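Local coordinates for WbbM protein (Klebsiella pneumoniae, PDB 6U4B) that is a bifunctional glycosyltransferase that forms a trimer and polymerises O-antigen, with a magnesium ion bound in its family 8 transferase domain, at residues V29-H35 against I46-V52; H35-F41 against E60-P64; R553-I559 against D574-D578. One frame throughout, in Å; residues are numbered along the deposited sequence.

Contact 1 of 3, residues V29-H35 against I46-V52; sequences VKIYTSH and IIKPLHV
Thr33 and Ile47 meet methyl to methyl, CG2 against CG2 at 3.8 Å, and Pro49 sets its CB beside the hydroxyl of the same threonine and the His35 ring. Thr33 OG1 lies between its own backbone N and carbonyl carbon (chi1 51°), which turns it over Pro49 CA, 3.3 Å away, and within 3.0 Å of His35 NE2, to which it is hydrogen-bonded. NE2 itself sits 3.6 Å from Pro49 CB, and the far nitrogen, ND1, is held by Ser39.

On the sheet face that carries Tyr32, Ser34 and Leu50, Tyr32 and Lys48 run side by side: Tyr32 CD1 is 3.6 Å from Lys48 CB, and Leu50 CD1 fits in obliquely. Helix 82-91 packs on Tyr32, Ser34, Leu50 and Val52, and Glu92 takes the Tyr32 hydroxyl. Nearer the end of the pair, Val52 CG1 lies against Ser34 OG, 3.4 Å off.

Between the strands runs a parallel ladder of six backbone hydrogen bonds, from Ile31 N to Ile46 O through to Val52 N and His35 O at 2.8 Å. Proline at position 49 costs it nothing, because residues 48, 50 and 52 supply the amides that face strand 29-35. Lys30 and Tyr32 turn their backbone to strand 97-102, so strand 29-35 is bonded along both edges. Mainly carbon is left to pack on the helix.

Contact 2 of 3, residues H35-F41 against E60-P64; sequences HHKPSAF and EIGCP
The Phe41 ring meets residues 60-64 at a slant. Cys63 comes up obliquely, its CB 3.8 Å from Phe41 CZ and its SG 4.9 Å from the ring centroid, a sulfur-aromatic contact. Gly62 O approaches in the same oblique way, 3.5 Å from Phe41 CE1, where the backbone of the glycine passes close to the ring. One face of Phe41 carries the carbonyl oxygen of Ser39. Within its own loop the phenylalanine forms an edge-to-face pair with His35: Phe41 CE2 stands over the centre of the imidazole, 3.6 Å above the plane, while His35 CG lies in the plane of the phenyl ring at its edge.

The imidazole is fixed in rotation from its edge. His35 ND1 donates to Ser39 OG at 2.7 Å, almost in the ring plane and nearly straight (172°), and the serine hydroxyl donates in turn to Lys37 O. These two bonds tie His35, Ser39 and Lys37 together within the loop.

Ile61 presses into the 35-38 loop with two branches. With CG1 between the backbone N and the carbonyl carbon (chi1 68°), the branches divide: CD1 reaches His35 CB at 3.6 Å, and CG2 presses on Pro38, 3.6 Å from the ring carbon CD. No hydrogen bond crosses between the segments, so shape and carbon contacts carry the meeting.

Behind the proline stand Phe290 and Phe365, and the amide of Phe41 is bound by Asn291. The arrangement is that of loops leaving the C-terminal ends of adjacent parallel strands, here 29-35 and 47-51 of the DUF4422 sheet, folded together beside strand 360-366 of the second sheet.

Contact 3 of 3, residues R553-I559 against D574-D578; sequences RKKPKMI and DFYDD
Asp574 OD2 takes a salt bridge from Arg553 NH2 at 3.0 Å, the shortest polar link between the segments. The two side chains cross at about a right angle; one nitrogen meets one oxygen, with the guanidinium and carboxylate planes 64° apart. A bend at chi3 (74°) swings the arginine head across to the aspartate, and its other terminal nitrogen, NH1, is weakly bonded to His529 O.

Phe575 lies next to the bridge, wedged between Arg553, Pro556 and Ile559. Its CE2 lies over one face of the guanidinium, 3.6 Å from NH2, but the planes are 56° apart, so the groups are not stacked. At the ring edge, in plane, lie Arg553 O and Asp578 OD2, while Pro556 CG comes in obliquely, 3.8 Å from CE1. Ile559 occupies a face: CG1 is above the ring toward its rim, CG2 is near CB and CG, and CD1 touches CD1 of the phenylalanine at 3.5 Å. That same isoleucine methyl reaches Asp578 CG at 3.6 Å, and the carboxylate there is bound through OD1 by Lys412.

Ile559 belongs to strand 558-560 and is followed directly by His560, a magnesium ligand with Asp406 and Asp408. Phe575 therefore packs just behind the strand that delivers a metal ligand, and its backbone oxygen is held by Tyr561. Chemically, an aromatic ring packed on Ile559 and Pro556, with polar groups at its edge and the guanidinium against CE2, pins the start of helix 576-583 to that strand, while the Arg553-Asp574 and Asp578-Lys412 ion pairs flank it.

How the contacts relate
From the N terminus the chain runs up strand 29-35, and the loop 36-45 carries it back to the start of the sheet, so that strand 47-51 runs alongside in the same direction and contact 1 closes that loop. Residues 60-64 then fold against residues 35-41, the start of the loop between the two strands, and form contact 2. The two contacts cross along the chain, share His35 and touch directly: His51 N is 2.7 Å from Pro64 O, a probable hydrogen bond. Both belong to the DUF4422 region. Contact 3 follows in series, joining the end of helix 543-554 and strand 558-560 to the start of helix 576-583; its centre is about 48 Å from that of contact 1.

Contact 1 of 3, residues V29-H35 against I46-V52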
loop_
_atom_site.group_PDB
_atom_site.type_symbol
_atom_site.label_atom_id
_atom_site.label_comp_id
_atom_site.label_asym_id
_atom_site.label_seq_id
_atom_site.Cartn_x
_atom_site.Cartn_y
_atom_site.Cartn_z
ATOM N N VAL A 29 -13.922 33.081 -42.686
ATOM C CA VAL A 29 -14.964 32.095 -42.431
ATOM C C VAL A 29 -14.395 31.010 -41.529
ATOM O O VAL A 29 -13.290 30.513 -41.767
ATOM C CB VAL A 29 -15.506 31.483 -43.738
ATOM C CG1 VAL A 29 -16.662 30.549 -43.441
ATOM C CG2 VAL A 29 -15.929 32.583 -44.706
ATOM N N LYS A 30 -15.146 30.656 -40.488
ATOM C CA LYS A 30 -14.814 29.531 -39.622
ATOM C C LYS A 30 -16.098 28.774 -39.332
ATOM O O LYS A 30 -17.022 29.328 -38.727
ATOM C CB LYS A 30 -14.149 29.997 -38.323
ATOM C CG LYS A 30 -12.713 30.463 -38.504
ATOM C CD LYS A 30 -12.153 31.072 -37.230
ATOM C CE LYS A 30 -11.036 30.218 -36.652
ATOM N NZ LYS A 30 -10.349 30.912 -35.528
ATOM N N ILE A 31 -16.165 27.524 -39.778
ATOM C CA ILE A 31 -17.335 26.675 -39.592
ATOM C C ILE A 31 -16.917 25.465 -38.772
ATOM O O ILE A 31 -15.874 24.857 -39.042
ATOM C CB ILE A 31 -17.943 26.245 -40.937
ATOM C CG1 ILE A 31 -18.256 27.471 -41.797
ATOM C CG2 ILE A 31 -19.202 25.419 -40.713
ATOM C CD1 ILE A 31 -18.662 27.133 -43.210
ATOM N N TYR A 32 -17.728 25.113 -37.779
ATOM C CA TYR A 32 -17.406 24.050 -36.838
ATOM C C TYR A 32 -18.324 22.855 -37.054
ATOM O O TYR A 32 -19.532 23.015 -37.249
ATOM C CB TYR A 32 -17.522 24.555 -35.395
ATOM C CG TYR A 32 -16.608 25.723 -35.102
ATOM C CD1 TYR A 32 -15.364 25.527 -34.518
ATOM C CD2 TYR A 32 -16.986 27.021 -35.426
ATOM C CE1 TYR A 32 -14.523 26.592 -34.258
ATOM C CE2 TYR A 32 -16.153 28.091 -35.173
ATOM C CZ TYR A 32 -14.925 27.872 -34.587
ATOM O OH TYR A 32 -14.094 28.939 -34.334
ATOM N N THR A 33 -17.744 21.659 -37.026
ATOM C CA THR A 33 -18.496 20.417 -37.139
ATOM C C THR A 33 -18.481 19.685 -35.803
ATOM O O THR A 33 -17.457 19.653 -35.112
ATOM C CB THR A 33 -17.928 19.515 -38.240
ATOM O OG1 THR A 33 -16.513 19.362 -38.062
ATOM C CG2 THR A 33 -18.201 20.115 -39.612
ATOM N N SER A 34 -19.619 19.095 -35.445
ATOM C CA SER A 34 -19.801 18.453 -34.149
ATOM C C SER A 34 -19.654 16.943 -34.290
ATOM O O SER A 34 -20.401 16.309 -35.042
ATOM C CB SER A 34 -21.164 18.803 -33.557
ATOM O OG SER A 34 -21.196 20.157 -33.143
ATOM N N HIS A 35 -18.707 16.374 -33.552
ATOM C CA HIS A 35 -18.458 14.942 -33.551
ATOM C C HIS A 35 -18.582 14.403 -32.131
ATOM O O HIS A 35 -18.241 15.083 -31.159
ATOM C CB HIS A 35 -17.065 14.616 -34.104
ATOM C CG HIS A 35 -16.786 15.214 -35.450
ATOM N ND1 HIS A 35 -16.707 14.456 -36.600
ATOM C CD2 HIS A 35 -16.553 16.494 -35.827
ATOM C CE1 HIS A 35 -16.441 15.243 -37.626
ATOM N NE2 HIS A 35 -16.343 16.485 -37.185
ATOM N N ILE A 46 -10.799 25.760 -43.129
ATOM C CA ILE A 46 -11.774 26.637 -42.484
ATOM C C ILE A 46 -12.838 25.872 -41.715
ATOM O O ILE A 46 -13.652 26.495 -41.020
ATOM C CB ILE A 46 -12.444 27.560 -43.519
ATOM C CG1 ILE A 46 -13.354 26.758 -44.448
ATOM C CG2 ILE A 46 -11.390 28.287 -44.328
ATOM C CD1 ILE A 46 -14.052 27.607 -45.482
ATOM N N ILE A 47 -12.862 24.546 -41.815
ATOM C CA ILE A 47 -13.787 23.716 -41.049
ATOM C C ILE A 47 -13.039 23.161 -39.845
ATOM O O ILE A 47 -12.035 22.456 -39.997
ATOM C CB ILE A 47 -14.386 22.586 -41.902
ATOM C CG1 ILE A 47 -15.456 23.133 -42.851
ATOM C CG2 ILE A 47 -15.005 21.519 -41.007
ATOM C CD1 ILE A 47 -14.958 23.516 -44.213
ATOM N N LYS A 48 -13.525 23.480 -38.647
ATOM C CA LYS A 48 -12.869 23.068 -37.410
ATOM C C LYS A 48 -13.711 22.009 -36.714
ATOM O O LYS A 48 -14.828 22.312 -36.268
ATOM C CB LYS A 48 -12.655 24.271 -36.488
ATOM C CG LYS A 48 -11.939 25.446 -37.144
ATOM C CD LYS A 48 -10.445 25.195 -37.315
ATOM C CE LYS A 48 -9.692 25.366 -36.001
ATOM N NZ LYS A 48 -8.214 25.330 -36.194
ATOM N N PRO A 49 -13.243 20.768 -36.606
ATOM C CA PRO A 49 -14.032 19.741 -35.915
ATOM C C PRO A 49 -13.959 19.891 -34.403
ATOM O O PRO A 49 -12.927 20.270 -33.841
ATOM C CB PRO A 49 -13.385 18.431 -36.378
ATOM C CG PRO A 49 -11.974 18.808 -36.708
ATOM C CD PRO A 49 -12.032 20.216 -37.241
ATOM N N LEU A 50 -15.078 19.592 -33.744
ATOM C CA LEU A 50 -15.179 19.657 -32.293
ATOM C C LEU A 50 -15.773 18.360 -31.768
ATOM O O LEU A 50 -16.758 17.853 -32.315
ATOM C CB LEU A 50 -16.035 20.847 -31.836
ATOM C CG LEU A 50 -15.420 22.242 -31.959
ATOM C CD1 LEU A 50 -16.427 23.303 -31.550
ATOM C CD2 LEU A 50 -14.156 22.349 -31.124
ATOM N N HIS A 51 -15.164 17.829 -30.712
ATOM C CA HIS A 51 -15.687 16.673 -29.991
ATOM C C HIS A 51 -16.663 17.207 -28.947
ATOM O O HIS A 51 -16.259 17.630 -27.862
ATOM C CB HIS A 51 -14.542 15.883 -29.363
ATOM C CG HIS A 51 -14.973 14.662 -28.610
ATOM N ND1 HIS A 51 -14.074 13.815 -27.997
ATOM C CD2 HIS A 51 -16.201 14.142 -28.369
ATOM C CE1 HIS A 51 -14.728 12.829 -27.412
ATOM N NE2 HIS A 51 -16.020 13.003 -27.622
ATOM N N VAL A 52 -17.951 17.197 -29.275
ATOM C CA VAL A 52 -18.952 17.759 -28.375
ATOM C C VAL A 52 -19.249 16.764 -27.263
ATOM O O VAL A 52 -19.162 15.543 -27.446
ATOM C CB VAL A 52 -20.232 18.160 -29.138
ATOM C CG1 VAL A 52 -19.905 19.199 -30.196
ATOM C CG2 VAL A 52 -20.906 16.941 -29.753
#

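Contact 2 of 3, residues H35-F41 against E60-P64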
loop_
_atom_site.group_PDB
_atom_site.type_symbol
_atom_site.label_atom_id
_atom_site.label_comp_id
_atom_site.label_asym_id
_atom_site.label_seq_id
_atom_site.Cartn_x
_atom_site.Cartn_y
_atom_site.Cartn_z
ATOM N N HIS A 35 -18.707 16.374 -33.552
ATOM C CA HIS A 35 -18.458 14.942 -33.551
ATOM C C HIS A 35 -18.582 14.403 -32.131
ATOM O O HIS A 35 -18.241 15.083 -31.159
ATOM C CB HIS A 35 -17.065 14.616 -34.104
ATOM C CG HIS A 35 -16.786 15.214 -35.450
ATOM N ND1 HIS A 35 -16.707 14.456 -36.600
ATOM C CD2 HIS A 35 -16.553 16.494 -35.827
ATOM C CE1 HIS A 35 -16.441 15.243 -37.626
ATOM N NE2 HIS A 35 -16.343 16.485 -37.185
ATOM N N HIS A 36 -19.080 13.171 -32.020
ATOM C CA HIS A 36 -19.185 12.480 -30.743
ATOM C C HIS A 36 -18.496 11.123 -30.754
ATOM O O HIS A 36 -18.459 10.451 -29.716
ATOM C CB HIS A 36 -20.659 12.310 -30.345
ATOM C CG HIS A 36 -21.401 11.312 -31.179
ATOM N ND1 HIS A 36 -21.874 11.598 -32.442
ATOM C CD2 HIS A 36 -21.753 10.029 -30.926
ATOM C CE1 HIS A 36 -22.484 10.533 -32.931
ATOM N NE2 HIS A 36 -22.424 9.567 -32.031
ATOM N N LYS A 37 -17.957 10.703 -31.891
ATOM C CA LYS A 37 -17.221 9.451 -31.998
ATOM C C LYS A 37 -16.233 9.599 -33.145
ATOM O O LYS A 37 -16.296 10.569 -33.905
ATOM C CB LYS A 37 -18.165 8.264 -32.233
ATOM C CG LYS A 37 -18.965 8.320 -33.519
ATOM C CD LYS A 37 -19.550 6.950 -33.830
ATOM C CE LYS A 37 -20.910 7.055 -34.503
ATOM N NZ LYS A 37 -21.480 5.704 -34.776
ATOM N N PRO A 38 -15.275 8.658 -33.272
ATOM C CA PRO A 38 -14.370 8.701 -34.433
ATOM C C PRO A 38 -15.128 8.757 -35.750
ATOM O O PRO A 38 -15.883 7.840 -36.084
ATOM C CB PRO A 38 -13.567 7.403 -34.298
ATOM C CG PRO A 38 -13.543 7.152 -32.824
ATOM C CD PRO A 38 -14.875 7.615 -32.310
ATOM N N SER A 39 -14.944 9.843 -36.497
ATOM C CA SER A 39 -15.698 10.075 -37.717
ATOM C C SER A 39 -14.907 11.007 -38.620
ATOM O O SER A 39 -14.113 11.826 -38.146
ATOM C CB SER A 39 -17.083 10.659 -37.413
ATOM O OG SER A 39 -16.991 11.727 -36.487
ATOM N N ALA A 40 -15.148 10.885 -39.925
ATOM C CA ALA A 40 -14.315 11.548 -40.922
ATOM C C ALA A 40 -14.361 13.064 -40.779
ATOM O O ALA A 40 -15.408 13.652 -40.489
ATOM C CB ALA A 40 -14.760 11.144 -42.328
ATOM N N PHE A 41 -13.212 13.696 -40.999
ATOM C CA PHE A 41 -13.069 15.142 -40.920
ATOM C C PHE A 41 -12.981 15.739 -42.317
ATOM O O PHE A 41 -12.356 15.162 -43.213
ATOM C CB PHE A 41 -11.822 15.525 -40.123
ATOM C CG PHE A 41 -11.851 15.078 -38.690
ATOM C CD1 PHE A 41 -10.738 14.488 -38.113
ATOM C CD2 PHE A 41 -12.987 15.259 -37.915
ATOM C CE1 PHE A 41 -10.761 14.079 -36.788
ATOM C CE2 PHE A 41 -13.014 14.852 -36.590
ATOM C CZ PHE A 41 -11.899 14.262 -36.027
ATOM N N GLU A 60 -10.663 9.988 -26.903
ATOM C CA GLU A 60 -10.262 10.957 -27.909
ATOM C C GLU A 60 -10.745 10.469 -29.268
ATOM O O GLU A 60 -10.803 9.263 -29.526
ATOM C CB GLU A 60 -8.740 11.138 -27.938
ATOM C CG GLU A 60 -8.106 11.448 -26.591
ATOM C CD GLU A 60 -8.283 12.896 -26.181
ATOM O OE1 GLU A 60 -8.401 13.160 -24.970
ATOM O OE2 GLU A 60 -8.311 13.768 -27.073
ATOM N N ILE A 61 -11.104 11.407 -30.141
ATOM C CA ILE A 61 -11.539 11.070 -31.491
ATOM C C ILE A 61 -10.711 11.764 -32.560
ATOM O O ILE A 61 -10.965 11.553 -33.753
ATOM C CB ILE A 61 -13.041 11.362 -31.699
ATOM C CG1 ILE A 61 -13.314 12.866 -31.664
ATOM C CG2 ILE A 61 -13.870 10.649 -30.638
ATOM C CD1 ILE A 61 -14.786 13.201 -31.773
ATOM N N GLY A 62 -9.728 12.576 -32.177
ATOM C CA GLY A 62 -8.845 13.209 -33.134
ATOM C C GLY A 62 -9.073 14.684 -33.369
ATOM O O GLY A 62 -8.571 15.212 -34.366
ATOM N N CYS A 63 -9.808 15.360 -32.497
ATOM C CA CYS A 63 -10.062 16.785 -32.636
ATOM C C CYS A 63 -10.274 17.362 -31.244
ATOM O O CYS A 63 -10.542 16.617 -30.294
ATOM C CB CYS A 63 -11.279 17.054 -33.535
ATOM S SG CYS A 63 -12.851 16.453 -32.871
ATOM N N PRO A 64 -10.134 18.679 -31.085
ATOM C CA PRO A 64 -10.364 19.283 -29.767
ATOM C C PRO A 64 -11.809 19.113 -29.326
ATOM O O PRO A 64 -12.723 18.916 -30.132
ATOM C CB PRO A 64 -10.021 20.764 -29.982
ATOM C CG PRO A 64 -9.146 20.779 -31.199
ATOM C CD PRO A 64 -9.631 19.660 -32.060
#

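Contact 3 of 3, residues R553-I559 against D574-D578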
loop_
_atom_site.group_PDB
_atom_site.type_symbol
_atom_site.label_atom_id
_atom_site.label_comp_id
_atom_site.label_asym_id
_atom_site.label_seq_id
_atom_site.Cartn_x
_atom_site.Cartn_y
_atom_site.Cartn_z
ATOM N N ARG A 553 15.607 -14.783 -18.316
ATOM C CA ARG A 553 14.675 -15.000 -17.214
ATOM C C ARG A 553 15.205 -14.436 -15.902
ATOM O O ARG A 553 14.417 -14.025 -15.041
ATOM C CB ARG A 553 14.377 -16.490 -17.047
ATOM C CG ARG A 553 13.336 -17.040 -17.998
ATOM C CD ARG A 553 13.052 -18.506 -17.707
ATOM N NE ARG A 553 12.252 -18.703 -16.501
ATOM C CZ ARG A 553 10.922 -18.688 -16.477
ATOM N NH1 ARG A 553 10.241 -18.477 -17.596
ATOM N NH2 ARG A 553 10.274 -18.881 -15.335
ATOM N N LYS A 554 16.528 -14.401 -15.732
ATOM C CA LYS A 554 17.111 -13.991 -14.462
ATOM C C LYS A 554 17.043 -12.486 -14.227
ATOM O O LYS A 554 17.066 -12.056 -13.069
ATOM C CB LYS A 554 18.562 -14.473 -14.374
ATOM C CG LYS A 554 18.686 -15.991 -14.378
ATOM C CD LYS A 554 20.125 -16.454 -14.212
ATOM C CE LYS A 554 20.603 -16.278 -12.781
ATOM N NZ LYS A 554 19.873 -17.172 -11.840
ATOM N N LYS A 555 16.954 -11.676 -15.284
ATOM C CA LYS A 555 16.805 -10.226 -15.140
ATOM C C LYS A 555 15.951 -9.690 -16.281
ATOM O O LYS A 555 16.434 -8.967 -17.160
ATOM C CB LYS A 555 18.170 -9.541 -15.104
ATOM C CG LYS A 555 18.144 -8.176 -14.443
ATOM C CD LYS A 555 17.632 -8.280 -13.012
ATOM C CE LYS A 555 17.393 -6.906 -12.407
ATOM N NZ LYS A 555 16.801 -6.999 -11.043
ATOM N N PRO A 556 14.659 -10.017 -16.288
ATOM C CA PRO A 556 13.800 -9.572 -17.391
ATOM C C PRO A 556 13.589 -8.070 -17.361
ATOM O O PRO A 556 13.587 -7.437 -16.302
ATOM C CB PRO A 556 12.479 -10.318 -17.146
ATOM C CG PRO A 556 12.799 -11.379 -16.132
ATOM C CD PRO A 556 13.913 -10.820 -15.307
ATOM N N LYS A 557 13.420 -7.497 -18.552
ATOM C CA LYS A 557 12.979 -6.116 -18.665
ATOM C C LYS A 557 11.498 -6.002 -18.993
ATOM O O LYS A 557 10.890 -4.965 -18.698
ATOM C CB LYS A 557 13.815 -5.375 -19.713
ATOM C CG LYS A 557 15.271 -5.233 -19.292
ATOM C CD LYS A 557 16.056 -4.300 -20.192
ATOM C CE LYS A 557 17.445 -4.049 -19.620
ATOM N NZ LYS A 557 18.326 -3.310 -20.564
ATOM N N MET A 558 10.910 -7.046 -19.576
ATOM C CA MET A 558 9.465 -7.148 -19.723
ATOM C C MET A 558 9.090 -8.615 -19.596
ATOM O O MET A 558 9.730 -9.474 -20.206
ATOM C CB MET A 558 8.985 -6.577 -21.066
ATOM C CG MET A 558 7.483 -6.722 -21.311
ATOM S SD MET A 558 6.985 -8.304 -22.036
ATOM C CE MET A 558 7.055 -7.925 -23.789
ATOM N N ILE A 559 8.055 -8.888 -18.811
ATOM C CA ILE A 559 7.565 -10.240 -18.581
ATOM C C ILE A 559 6.278 -10.408 -19.375
ATOM O O ILE A 559 5.342 -9.616 -19.227
ATOM C CB ILE A 559 7.335 -10.502 -17.086
ATOM C CG1 ILE A 559 8.652 -10.361 -16.322
ATOM C CG2 ILE A 559 6.714 -11.872 -16.874
ATOM C CD1 ILE A 559 8.488 -10.228 -14.823
ATOM N N ASP A 574 4.837 -18.694 -12.813
ATOM C CA ASP A 574 6.118 -18.007 -12.703
ATOM C C ASP A 574 5.939 -16.505 -12.899
ATOM O O ASP A 574 5.111 -16.061 -13.702
ATOM C CB ASP A 574 7.114 -18.548 -13.729
ATOM C CG ASP A 574 7.728 -19.874 -13.313
ATOM O OD1 ASP A 574 7.809 -20.137 -12.096
ATOM O OD2 ASP A 574 8.133 -20.649 -14.206
ATOM N N PHE A 575 6.738 -15.722 -12.169
ATOM C CA PHE A 575 6.651 -14.260 -12.178
ATOM C C PHE A 575 5.286 -13.773 -11.700
ATOM O O PHE A 575 4.839 -12.683 -12.066
ATOM C CB PHE A 575 6.963 -13.680 -13.563
ATOM C CG PHE A 575 8.325 -14.042 -14.084
ATOM C CD1 PHE A 575 9.456 -13.405 -13.601
ATOM C CD2 PHE A 575 8.474 -15.015 -15.058
ATOM C CE1 PHE A 575 10.711 -13.731 -14.078
ATOM C CE2 PHE A 575 9.727 -15.347 -15.540
ATOM C CZ PHE A 575 10.848 -14.703 -15.048
ATOM N N TYR A 576 4.612 -14.584 -10.882
ATOM C CA TYR A 576 3.292 -14.211 -10.384
ATOM C C TYR A 576 3.371 -13.017 -9.441
ATOM O O TYR A 576 2.481 -12.157 -9.444
ATOM C CB TYR A 576 2.643 -15.405 -9.689
ATOM C CG TYR A 576 1.420 -15.060 -8.876
ATOM C CD1 TYR A 576 0.271 -14.577 -9.487
ATOM C CD2 TYR A 576 1.410 -15.231 -7.497
ATOM C CE1 TYR A 576 -0.850 -14.263 -8.747
ATOM C CE2 TYR A 576 0.295 -14.923 -6.748
ATOM C CZ TYR A 576 -0.834 -14.442 -7.377
ATOM O OH TYR A 576 -1.948 -14.133 -6.632
ATOM N N ASP A 577 4.427 -12.948 -8.625
ATOM C CA ASP A 577 4.587 -11.812 -7.724
ATOM C C ASP A 577 4.800 -10.512 -8.492
ATOM O O ASP A 577 4.386 -9.444 -8.026
ATOM C CB ASP A 577 5.750 -12.058 -6.765
ATOM C CG ASP A 577 5.523 -13.262 -5.865
ATOM O OD1 ASP A 577 4.357 -13.670 -5.684
ATOM O OD2 ASP A 577 6.517 -13.801 -5.334
ATOM N N ASP A 578 5.437 -10.584 -9.666
ATOM C CA ASP A 578 5.658 -9.389 -10.474
ATOM C C ASP A 578 4.347 -8.787 -10.957
ATOM O O ASP A 578 4.254 -7.568 -11.143
ATOM C CB ASP A 578 6.548 -9.724 -11.668
ATOM C CG ASP A 578 7.900 -10.254 -11.250
ATOM O OD1 ASP A 578 8.804 -9.436 -10.981
ATOM O OD2 ASP A 578 8.049 -11.488 -11.167
#